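Local coordinates for protein beta-N-acetylhexosaminidase (Akkermansia muciniphila, PDB 6JEB) that hydrolyses terminal non-reducing N-acetylglucosamine and N-acetylgalactosamine residues from beta-linked glycans, including N-glycans and chitobiose, as a family 20 glycoside hydrolase, at residues Ser427-Gly430 against Val431-Trp434; Asp114-Tyr118 against Tyr119-Arg123; Asp86-Tyr90 against Pro91-Leu95; Gly61-Thr64 against Leu65-Leu68. All coordinates share one frame; numbering follows the deposited sequence.

Interaction 1: Ser427-Gly430 against Val431-Trp434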
loop_
_atom_site.group_PDB
_atom_site.type_symbol
_atom_site.label_atom_id
_atom_site.label_comp_id
_atom_site.label_asym_id
_atom_site.label_seq_id
_atom_site.Cartn_x
_atom_site.Cartn_y
_atom_site.Cartn_z
ATOM N N SER A 427 -15.731 5.244 3.180
ATOM C CA SER A 427 -16.992 5.929 3.468
ATOM C C SER A 427 -17.660 6.428 2.191
ATOM O O SER A 427 -16.996 7.042 1.348
ATOM C CB SER A 427 -16.751 7.114 4.392
ATOM O OG SER A 427 -16.169 6.680 5.607
ATOM N N PRO A 428 -18.967 6.219 2.048
ATOM C CA PRO A 428 -19.707 6.858 0.953
ATOM C C PRO A 428 -19.550 8.371 1.001
ATOM O O PRO A 428 -19.455 8.974 2.073
ATOM C CB PRO A 428 -21.161 6.459 1.230
ATOM C CG PRO A 428 -21.067 5.218 2.051
ATOM C CD PRO A 428 -19.806 5.326 2.860
ATOM N N MET A 429 -19.536 8.994 -0.181
ATOM C CA MET A 429 -19.387 10.445 -0.233
ATOM C C MET A 429 -20.463 11.153 0.581
ATOM O O MET A 429 -20.204 12.215 1.162
ATOM C CB MET A 429 -19.395 10.932 -1.686
ATOM C CG MET A 429 -18.176 10.470 -2.506
ATOM S SD MET A 429 -16.582 11.041 -1.859
ATOM C CE MET A 429 -16.721 12.803 -2.137
ATOM N N GLY A 430 -21.660 10.570 0.663
ATOM C CA GLY A 430 -22.772 11.192 1.359
ATOM C C GLY A 430 -22.611 11.298 2.861
ATOM O O GLY A 430 -23.390 12.020 3.490
ATOM N N VAL A 431 -21.638 10.601 3.454
ATOM C CA VAL A 431 -21.350 10.724 4.882
ATOM C C VAL A 431 -20.019 11.401 5.151
ATOM O O VAL A 431 -19.606 11.503 6.317
ATOM C CB VAL A 431 -21.439 9.376 5.628
ATOM C CG1 VAL A 431 -22.815 8.738 5.437
ATOM C CG2 VAL A 431 -20.306 8.428 5.192
ATOM N N ARG A 432 -19.334 11.871 4.116
ATOM C CA ARG A 432 -18.011 12.453 4.269
ATOM C C ARG A 432 -18.092 13.971 4.357
ATOM O O ARG A 432 -18.861 14.606 3.630
ATOM C CB ARG A 432 -17.108 12.040 3.106
ATOM C CG ARG A 432 -16.703 10.577 3.168
ATOM C CD ARG A 432 -15.699 10.230 2.086
ATOM N NE ARG A 432 -14.476 11.023 2.205
ATOM C CZ ARG A 432 -13.568 11.151 1.246
ATOM N NH1 ARG A 432 -13.733 10.517 0.091
ATOM N NH2 ARG A 432 -12.490 11.905 1.451
ATOM N N SER A 433 -17.306 14.542 5.269
ATOM C CA SER A 433 -17.102 15.982 5.320
ATOM C C SER A 433 -15.822 16.256 6.096
ATOM O O SER A 433 -15.494 15.534 7.044
ATOM C CB SER A 433 -18.287 16.731 5.949
ATOM O OG SER A 433 -18.238 16.723 7.365
ATOM N N TRP A 434 -15.096 17.286 5.672
ATOM C CA TRP A 434 -13.871 17.651 6.370
ATOM C C TRP A 434 -14.159 18.022 7.820
ATOM O O TRP A 434 -13.435 17.602 8.732
ATOM C CB TRP A 434 -13.174 18.793 5.633
ATOM C CG TRP A 434 -12.064 19.420 6.418
ATOM C CD1 TRP A 434 -12.015 20.705 6.884
ATOM C CD2 TRP A 434 -10.848 18.789 6.853
ATOM N NE1 TRP A 434 -10.847 20.914 7.568
ATOM C CE2 TRP A 434 -10.109 19.758 7.563
ATOM C CE3 TRP A 434 -10.308 17.507 6.703
ATOM C CZ2 TRP A 434 -8.860 19.485 8.127
ATOM C CZ3 TRP A 434 -9.059 17.239 7.262
ATOM C CH2 TRP A 434 -8.354 18.225 7.965
HETATM O O HOH W 1 -15.091 7.946 -0.368
HETATM O O HOH W 2 -18.761 14.477 0.489
HETATM O O HOH W 3 -21.500 14.586 2.238
#
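Val431 turns its amide back to Pro428, N to O 3.1 Å, the first of two i-to-i+3 bonds in this bend. Its CG2 sits between the backbone N and the carbonyl carbon (CG1 chi1 -57°), which puts that methyl 3.9 Å from Pro428 CD and beside Ser427 CB. Arg432 repeats the backbone pattern one residue on, its N donating to Met429 O at 3.1 Å with an N-H...O angle of 162°. The arginine side chain then runs back along the preceding residues, CG 3.7 Å from Ser427 CB. A bend at chi3 (60°) brings NH1 obliquely to within 3.5 Å of Met429 SD. A water accepts a hydrogen bond from NH1 and donates one to Ser427 O, tying the guanidinium to the backbone; NH1 also donates to Leu378 O, and the group makes a cation-pi contact with Tyr376. A leucine in place of Arg432 would probably leave Leu378 O and the bridging water without their donor and Tyr376 without its cation. At Ser433 the chain straightens, and OG bonds to Asn436 N. The stretch is a helix-to-helix linker: a short 3-10 turn after helix 417-426, then a serine N-cap starting helix 434-452.

Interaction 2: Asp114-Tyr118 against Tyr119-Arg123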
loop_
_atom_site.group_PDB
_atom_site.type_symbol
_atom_site.label_atom_id
_atom_site.label_comp_id
_atom_site.label_asym_id
_atom_site.label_seq_id
_atom_site.Cartn_x
_atom_site.Cartn_y
_atom_site.Cartn_z
ATOM N N ASP A 114 -1.215 -3.319 13.149
ATOM C CA ASP A 114 -2.282 -3.078 14.118
ATOM C C ASP A 114 -2.928 -1.719 13.886
ATOM O O ASP A 114 -4.156 -1.579 13.973
ATOM C CB ASP A 114 -1.742 -3.151 15.549
ATOM C CG ASP A 114 -1.474 -4.569 16.014
ATOM O OD1 ASP A 114 -1.574 -5.508 15.204
ATOM O OD2 ASP A 114 -1.167 -4.747 17.214
ATOM N N MET A 115 -2.115 -0.705 13.590
ATOM C CA MET A 115 -2.664 0.628 13.381
ATOM C C MET A 115 -3.512 0.697 12.112
ATOM O O MET A 115 -4.587 1.307 12.122
ATOM C CB MET A 115 -1.547 1.669 13.402
ATOM C CG MET A 115 -0.916 1.760 14.786
ATOM S SD MET A 115 0.425 2.949 14.902
ATOM C CE MET A 115 -0.463 4.486 14.694
ATOM N N MET A 116 -3.059 0.090 11.012
ATOM C CA MET A 116 -3.878 0.147 9.799
ATOM C C MET A 116 -5.172 -0.656 9.955
ATOM O O MET A 116 -6.227 -0.254 9.441
ATOM C CB MET A 116 -3.082 -0.280 8.561
ATOM C CG MET A 116 -2.811 -1.770 8.463
ATOM S SD MET A 116 -1.561 -2.142 7.211
ATOM C CE MET A 116 -2.515 -1.900 5.707
ATOM N N ALA A 117 -5.120 -1.780 10.675
ATOM C CA ALA A 117 -6.339 -2.547 10.919
ATOM C C ALA A 117 -7.342 -1.740 11.732
ATOM O O ALA A 117 -8.556 -1.875 11.544
ATOM C CB ALA A 117 -6.008 -3.854 11.643
ATOM N N TYR A 118 -6.851 -0.891 12.636
ATOM C CA TYR A 118 -7.736 -0.060 13.445
ATOM C C TYR A 118 -8.610 0.831 12.574
ATOM O O TYR A 118 -9.749 1.143 12.959
ATOM C CB TYR A 118 -6.873 0.781 14.387
ATOM C CG TYR A 118 -7.599 1.545 15.470
ATOM C CD1 TYR A 118 -8.001 0.913 16.641
ATOM C CD2 TYR A 118 -7.821 2.912 15.352
ATOM C CE1 TYR A 118 -8.638 1.616 17.655
ATOM C CE2 TYR A 118 -8.449 3.628 16.360
ATOM C CZ TYR A 118 -8.868 2.971 17.503
ATOM O OH TYR A 118 -9.488 3.674 18.511
ATOM N N TYR A 119 -8.105 1.220 11.393
ATOM C CA TYR A 119 -8.807 2.069 10.434
ATOM C C TYR A 119 -9.397 1.287 9.255
ATOM O O TYR A 119 -9.778 1.895 8.245
ATOM C CB TYR A 119 -7.883 3.203 9.966
ATOM C CG TYR A 119 -7.587 4.133 11.117
ATOM C CD1 TYR A 119 -8.565 5.008 11.579
ATOM C CD2 TYR A 119 -6.355 4.109 11.777
ATOM C CE1 TYR A 119 -8.333 5.840 12.649
ATOM C CE2 TYR A 119 -6.114 4.945 12.862
ATOM C CZ TYR A 119 -7.111 5.808 13.293
ATOM O OH TYR A 119 -6.895 6.627 14.374
ATOM N N LYS A 120 -9.495 -0.040 9.368
ATOM C CA LYS A 120 -10.150 -0.904 8.383
ATOM C C LYS A 120 -9.424 -0.971 7.040
ATOM O O LYS A 120 -10.044 -1.293 6.019
ATOM C CB LYS A 120 -11.641 -0.580 8.190
ATOM C CG LYS A 120 -12.471 -0.691 9.453
ATOM C CD LYS A 120 -13.952 -0.517 9.134
ATOM C CE LYS A 120 -14.840 -0.612 10.375
ATOM N NZ LYS A 120 -14.791 0.635 11.197
ATOM N N PHE A 121 -8.116 -0.706 6.994
ATOM C CA PHE A 121 -7.368 -1.074 5.800
ATOM C C PHE A 121 -7.393 -2.590 5.654
ATOM O O PHE A 121 -7.407 -3.321 6.645
ATOM C CB PHE A 121 -5.915 -0.604 5.906
ATOM C CG PHE A 121 -5.734 0.868 5.642
ATOM C CD1 PHE A 121 -5.607 1.334 4.342
ATOM C CD2 PHE A 121 -5.698 1.782 6.689
ATOM C CE1 PHE A 121 -5.448 2.686 4.080
ATOM C CE2 PHE A 121 -5.545 3.140 6.437
ATOM C CZ PHE A 121 -5.419 3.590 5.128
ATOM N N ASN A 122 -7.401 -3.075 4.407
ATOM C CA ASN A 122 -7.429 -4.516 4.185
ATOM C C ASN A 122 -6.347 -5.007 3.231
ATOM O O ASN A 122 -6.334 -6.199 2.898
ATOM C CB ASN A 122 -8.819 -5.001 3.737
ATOM C CG ASN A 122 -9.243 -4.422 2.402
ATOM O OD1 ASN A 122 -8.560 -3.567 1.842
ATOM N ND2 ASN A 122 -10.375 -4.884 1.889
ATOM N N ARG A 123 -5.424 -4.141 2.814
ATOM C CA ARG A 123 -4.340 -4.542 1.923
ATOM C C ARG A 123 -3.036 -3.943 2.418
ATOM O O ARG A 123 -2.956 -2.730 2.640
ATOM C CB ARG A 123 -4.593 -4.067 0.487
ATOM C CG ARG A 123 -5.887 -4.601 -0.139
ATOM C CD ARG A 123 -5.790 -6.092 -0.450
ATOM N NE ARG A 123 -6.992 -6.593 -1.118
ATOM C CZ ARG A 123 -8.053 -7.094 -0.487
ATOM N NH1 ARG A 123 -8.072 -7.170 0.838
ATOM N NH2 ARG A 123 -9.096 -7.525 -1.184
HETATM O O HOH W 4 -12.323 1.664 12.044
#
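Tyr118 drives the edge of its ring into one face of Tyr119, a T-shaped pair with planes at 80° and centroids 5.2 Å apart. The touching atom is Tyr118 CD2, offset toward the rim of the neighbouring ring and 3.6 Å from Tyr119 CZ. The first torsions set this up: CG of Tyr118 lies anti to its own N (chi1 -170°), while CG of Tyr119 stays beside its N (chi1 -67°), and two consecutive side chains fold onto each other. Both hydroxyls are held further out, Tyr118 OH by Asp70 and Tyr119 OH by His444 of helix 434-452. A serine in place of Tyr119 would probably leave the Tyr118 edge without a face to rest on, deprive His444 of its partner and open a gap toward helix 417-426. Behind the rings, helix 106-118 finishes in a Schellman motif, with Lys120 at positive phi as the C-prime residue. Lys120 N bonds to Ala117 O at 3.0 Å, and Phe121 N reaches back to Met116 O at 3.1 Å. That carbonyl is gripped twice, because Tyr119 N approaches it from the other face of its plane. The turn brings Phe121 onto the last helical turn, its ring edge directed at Met116 O, and Met116 CE closes on Phe121 CB at 3.6 Å as the two side chains cross at about a right angle. A water accepts from Lys120 NZ and donates to Tyr118 O, 2.8 Å from each; NZ also bonds to Thr64 OG1 on helix 55-73.

Interaction 3: Asp86-Tyr90 against Pro91-Leu95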
loop_
_atom_site.group_PDB
_atom_site.type_symbol
_atom_site.label_atom_id
_atom_site.label_comp_id
_atom_site.label_asym_id
_atom_site.label_seq_id
_atom_site.Cartn_x
_atom_site.Cartn_y
_atom_site.Cartn_z
ATOM N N ASP A 86 -23.063 -0.718 8.112
ATOM C CA ASP A 86 -21.815 -0.274 7.515
ATOM C C ASP A 86 -21.286 -1.300 6.525
ATOM O O ASP A 86 -21.365 -2.511 6.763
ATOM C CB ASP A 86 -20.798 -0.064 8.641
ATOM C CG ASP A 86 -19.711 0.931 8.292
ATOM O OD1 ASP A 86 -19.787 1.594 7.232
ATOM O OD2 ASP A 86 -18.771 1.040 9.111
ATOM N N LYS A 87 -20.720 -0.798 5.425
ATOM C CA LYS A 87 -20.158 -1.607 4.353
ATOM C C LYS A 87 -19.247 -0.678 3.571
ATOM O O LYS A 87 -19.601 0.498 3.394
ATOM C CB LYS A 87 -21.288 -2.129 3.445
ATOM C CG LYS A 87 -20.853 -3.083 2.335
ATOM C CD LYS A 87 -22.017 -3.440 1.410
ATOM C CE LYS A 87 -21.580 -4.412 0.325
ATOM N NZ LYS A 87 -20.319 -3.948 -0.364
ATOM N N PRO A 88 -18.089 -1.137 3.104
ATOM C CA PRO A 88 -17.146 -0.224 2.447
ATOM C C PRO A 88 -17.546 0.155 1.030
ATOM O O PRO A 88 -18.061 -0.654 0.253
ATOM C CB PRO A 88 -15.844 -1.031 2.413
ATOM C CG PRO A 88 -16.286 -2.460 2.424
ATOM C CD PRO A 88 -17.492 -2.464 3.343
ATOM N N ARG A 89 -17.220 1.403 0.688
ATOM C CA ARG A 89 -17.412 1.892 -0.673
ATOM C C ARG A 89 -16.556 1.115 -1.667
ATOM O O ARG A 89 -17.032 0.743 -2.751
ATOM C CB ARG A 89 -17.078 3.383 -0.736
ATOM C CG ARG A 89 -17.243 3.982 -2.124
ATOM C CD ARG A 89 -16.844 5.443 -2.184
ATOM N NE ARG A 89 -17.045 5.984 -3.528
ATOM C CZ ARG A 89 -16.554 7.144 -3.960
ATOM N NH1 ARG A 89 -15.805 7.905 -3.157
ATOM N NH2 ARG A 89 -16.802 7.538 -5.203
ATOM N N TYR A 90 -15.289 0.862 -1.316
ATOM C CA TYR A 90 -14.359 0.181 -2.197
ATOM C C TYR A 90 -13.781 -1.057 -1.535
ATOM O O TYR A 90 -13.503 -1.051 -0.329
ATOM C CB TYR A 90 -13.188 1.081 -2.578
ATOM C CG TYR A 90 -13.546 2.182 -3.530
ATOM C CD1 TYR A 90 -13.823 1.909 -4.871
ATOM C CD2 TYR A 90 -13.610 3.499 -3.096
ATOM C CE1 TYR A 90 -14.145 2.927 -5.751
ATOM C CE2 TYR A 90 -13.939 4.524 -3.964
ATOM C CZ TYR A 90 -14.205 4.235 -5.288
ATOM O OH TYR A 90 -14.524 5.257 -6.148
ATOM N N PRO A 91 -13.553 -2.119 -2.310
ATOM C CA PRO A 91 -13.026 -3.361 -1.732
ATOM C C PRO A 91 -11.527 -3.370 -1.524
ATOM O O PRO A 91 -11.034 -4.253 -0.812
ATOM C CB PRO A 91 -13.419 -4.423 -2.767
ATOM C CG PRO A 91 -13.501 -3.653 -4.063
ATOM C CD PRO A 91 -14.041 -2.301 -3.690
ATOM N N TRP A 92 -10.784 -2.453 -2.135
ATOM C CA TRP A 92 -9.331 -2.393 -2.002
ATOM C C TRP A 92 -8.985 -1.119 -1.240
ATOM O O TRP A 92 -9.179 -0.015 -1.754
ATOM C CB TRP A 92 -8.664 -2.383 -3.379
ATOM C CG TRP A 92 -7.160 -2.450 -3.265
ATOM C CD1 TRP A 92 -6.317 -1.465 -2.810
ATOM C CD2 TRP A 92 -6.333 -3.581 -3.562
ATOM N NE1 TRP A 92 -5.015 -1.919 -2.818
ATOM C CE2 TRP A 92 -4.997 -3.213 -3.279
ATOM C CE3 TRP A 92 -6.592 -4.867 -4.053
ATOM C CZ2 TRP A 92 -3.920 -4.090 -3.469
ATOM C CZ3 TRP A 92 -5.528 -5.737 -4.238
ATOM C CH2 TRP A 92 -4.205 -5.343 -3.950
ATOM N N ARG A 93 -8.467 -1.267 -0.022
ATOM C CA ARG A 93 -8.075 -0.119 0.801
ATOM C C ARG A 93 -6.699 -0.446 1.370
ATOM O O ARG A 93 -6.585 -1.239 2.310
ATOM C CB ARG A 93 -9.119 0.147 1.886
ATOM C CG ARG A 93 -10.531 0.358 1.311
ATOM C CD ARG A 93 -11.612 0.512 2.394
ATOM N NE ARG A 93 -11.520 -0.537 3.403
ATOM C CZ ARG A 93 -11.946 -1.786 3.243
ATOM N NH1 ARG A 93 -12.545 -2.167 2.114
ATOM N NH2 ARG A 93 -11.770 -2.666 4.223
ATOM N N GLY A 94 -5.656 0.137 0.789
ATOM C CA GLY A 94 -4.308 -0.334 1.020
ATOM C C GLY A 94 -3.326 0.724 1.482
ATOM O O GLY A 94 -3.482 1.921 1.226
ATOM N N LEU A 95 -2.297 0.250 2.181
ATOM C CA LEU A 95 -1.072 0.999 2.419
ATOM C C LEU A 95 0.091 0.183 1.874
ATOM O O LEU A 95 0.058 -1.054 1.887
ATOM C CB LEU A 95 -0.826 1.241 3.923
ATOM C CG LEU A 95 -1.850 2.110 4.653
ATOM C CD1 LEU A 95 -1.527 2.181 6.136
ATOM C CD2 LEU A 95 -1.937 3.507 4.036
#
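Arg93 bends its side chain back to Tyr90, and NH1 bonds to the Tyr90 carbonyl O at 2.9 Å. The oxygen lies at the guanidinium edge and the nitrogen in the carbonyl plane, though the bond is somewhat bent, with an N-H...O angle of 149°. CG beside the backbone N (chi1 -56°) and a bend at chi3 (-49°) carry the group back toward Tyr90 O and Pro88. The same NH1 rests obliquely on Pro88, 3.5 Å from its CB, and the two side chains cross at about a right angle. Next to them the Tyr90 ring meets Pro91 CD at its edge, and Tyr90 CB lies 3.7 Å from that atom. Tyr90 OH stands over one face of the Arg89 guanidinium, whose NH1 forms a salt bridge with Asp379. With NH1 held by Tyr90 O and NH2 by Lys120 O and Tyr60 OH, the buried guanidinium has its rotation fixed. The backbone N of Arg93 donates separately to Asn122 OD1. Around this connection, Trp426 of helix 417-426 covers both Pro88 and Arg93, Tyr90 packs on Ile392 of strand 392-399, and the chain passes from strand 79-86 of the N-terminal domain into 92-97, the first strand of the catalytic barrel.

Interaction 4: Gly61-Thr64 against Leu65-Leu68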
loop_
_atom_site.group_PDB
_atom_site.type_symbol
_atom_site.label_atom_id
_atom_site.label_comp_id
_atom_site.label_asym_id
_atom_site.label_seq_id
_atom_site.Cartn_x
_atom_site.Cartn_y
_atom_site.Cartn_z
ATOM N N GLY A 61 -16.891 -4.952 11.960
ATOM C CA GLY A 61 -17.762 -4.587 13.070
ATOM C C GLY A 61 -17.028 -4.571 14.395
ATOM O O GLY A 61 -17.246 -3.687 15.230
ATOM N N LEU A 62 -16.141 -5.547 14.602
ATOM C CA LEU A 62 -15.329 -5.561 15.812
ATOM C C LEU A 62 -14.352 -4.389 15.847
ATOM O O LEU A 62 -14.040 -3.883 16.931
ATOM C CB LEU A 62 -14.611 -6.909 15.953
ATOM C CG LEU A 62 -15.522 -8.116 16.206
ATOM C CD1 LEU A 62 -14.751 -9.433 16.086
ATOM C CD2 LEU A 62 -16.200 -8.000 17.571
ATOM N N ALA A 63 -13.862 -3.944 14.681
ATOM C CA ALA A 63 -13.004 -2.762 14.641
ATOM C C ALA A 63 -13.772 -1.509 15.053
ATOM O O ALA A 63 -13.243 -0.654 15.778
ATOM C CB ALA A 63 -12.404 -2.595 13.244
ATOM N N THR A 64 -15.021 -1.378 14.604
ATOM C CA THR A 64 -15.844 -0.269 15.072
ATOM C C THR A 64 -16.099 -0.369 16.568
ATOM O O THR A 64 -16.015 0.634 17.289
ATOM C CB THR A 64 -17.153 -0.257 14.286
ATOM O OG1 THR A 64 -16.848 0.056 12.922
ATOM C CG2 THR A 64 -18.131 0.777 14.857
ATOM N N LEU A 65 -16.406 -1.571 17.058
ATOM C CA LEU A 65 -16.611 -1.760 18.492
ATOM C C LEU A 65 -15.371 -1.351 19.283
ATOM O O LEU A 65 -15.482 -0.762 20.366
ATOM C CB LEU A 65 -16.983 -3.217 18.768
ATOM C CG LEU A 65 -17.400 -3.595 20.187
ATOM C CD1 LEU A 65 -18.583 -2.752 20.621
ATOM C CD2 LEU A 65 -17.730 -5.086 20.255
ATOM N N ARG A 66 -14.185 -1.646 18.749
ATOM C CA ARG A 66 -12.942 -1.252 19.403
ATOM C C ARG A 66 -12.854 0.266 19.528
ATOM O O ARG A 66 -12.485 0.795 20.584
ATOM C CB ARG A 66 -11.774 -1.823 18.591
ATOM C CG ARG A 66 -10.387 -1.580 19.129
ATOM C CD ARG A 66 -9.364 -2.504 18.432
ATOM N NE ARG A 66 -9.432 -2.397 16.975
ATOM C CZ ARG A 66 -9.050 -3.345 16.121
ATOM N NH1 ARG A 66 -8.558 -4.503 16.559
ATOM N NH2 ARG A 66 -9.151 -3.130 14.820
ATOM N N GLN A 67 -13.187 0.986 18.447
ATOM C CA GLN A 67 -13.144 2.445 18.502
ATOM C C GLN A 67 -14.187 2.987 19.470
ATOM O O GLN A 67 -13.922 3.954 20.198
ATOM C CB GLN A 67 -13.320 3.049 17.108
ATOM C CG GLN A 67 -12.147 2.751 16.187
ATOM C CD GLN A 67 -12.070 3.699 15.004
ATOM O OE1 GLN A 67 -12.932 4.562 14.827
ATOM N NE2 GLN A 67 -11.026 3.553 14.194
ATOM N N LEU A 68 -15.377 2.379 19.499
ATOM C CA LEU A 68 -16.399 2.811 20.449
ATOM C C LEU A 68 -15.961 2.549 21.884
ATOM O O LEU A 68 -16.256 3.349 22.781
ATOM C CB LEU A 68 -17.727 2.116 20.156
ATOM C CG LEU A 68 -18.435 2.565 18.880
ATOM C CD1 LEU A 68 -19.670 1.713 18.678
ATOM C CD2 LEU A 68 -18.794 4.047 18.951
HETATM O O HOH W 5 -10.562 -0.494 15.192
#
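Helix 55-73, the long helix of the N-terminal domain, supplies both segments, which are successive turns of it. Four i-to-i+4 bonds join them, from Leu65 N to Gly61 O (2.9 Å) through to Leu68 N and Thr64 O, also 2.9 Å. On one flank Arg66, modelled in two conformers, swings back toward Ala63 in the one described: CG stands opposite its own N across the CA-CB bond (chi1 -178°), and the bend at chi3 (53°) brings NH2 obliquely to 3.7 Å from Ala63 CB. A water donates to Ala63 O at 2.7 Å and, in this conformer, accepts from Arg66 NE at 2.8 Å, so the arginine's part in the bridge is less certain. Gln67 N also bonds to Ala63 O at 3.1 Å, giving that oxygen two donors. Leu62 and Leu65 meet loosely through their CD2 methyls, 4.2 Å apart. Thr64 OG1 bonds to Tyr39 OH, while CG2 lies 4.2 Å from Leu68 CD1; Thr64 and Leu68 both pack on Leu41 and Ile84 of the adjoining sheet. Gln67 OE1 accepts from Ile7 N, and its side chain touches His444 of helix 434-452. This is regular alpha-helical i, i+3 and i, i+4 packing, in a helix laid between the N-terminal sheet and the catalytic domain.

In the fold
Interactions 2 and 3 meet directly, their centres 10 Å apart: Lys120 O lies 2.8 Å from Arg93 NH2 and Asn122 ND2 2.9 Å from Pro91 O, joining the approaches to the first two barrel strands. Interaction 2 also reaches interaction 4, where Lys120 NZ comes 2.7 Å from Thr64 OG1 and links the catalytic and N-terminal domains. Interaction 1 touches interaction 3 through Met429 SD and Arg89 NH1, 3.5 Å apart, but stays about 8 Å from interaction 2 at the nearest atoms. Interactions 1 and 4 lie away from the substrate site; the Phe121 side chain is about 7 Å from that of substrate-binding Leu353, and the Trp92 side chain about 13 Å from the bound acetamide.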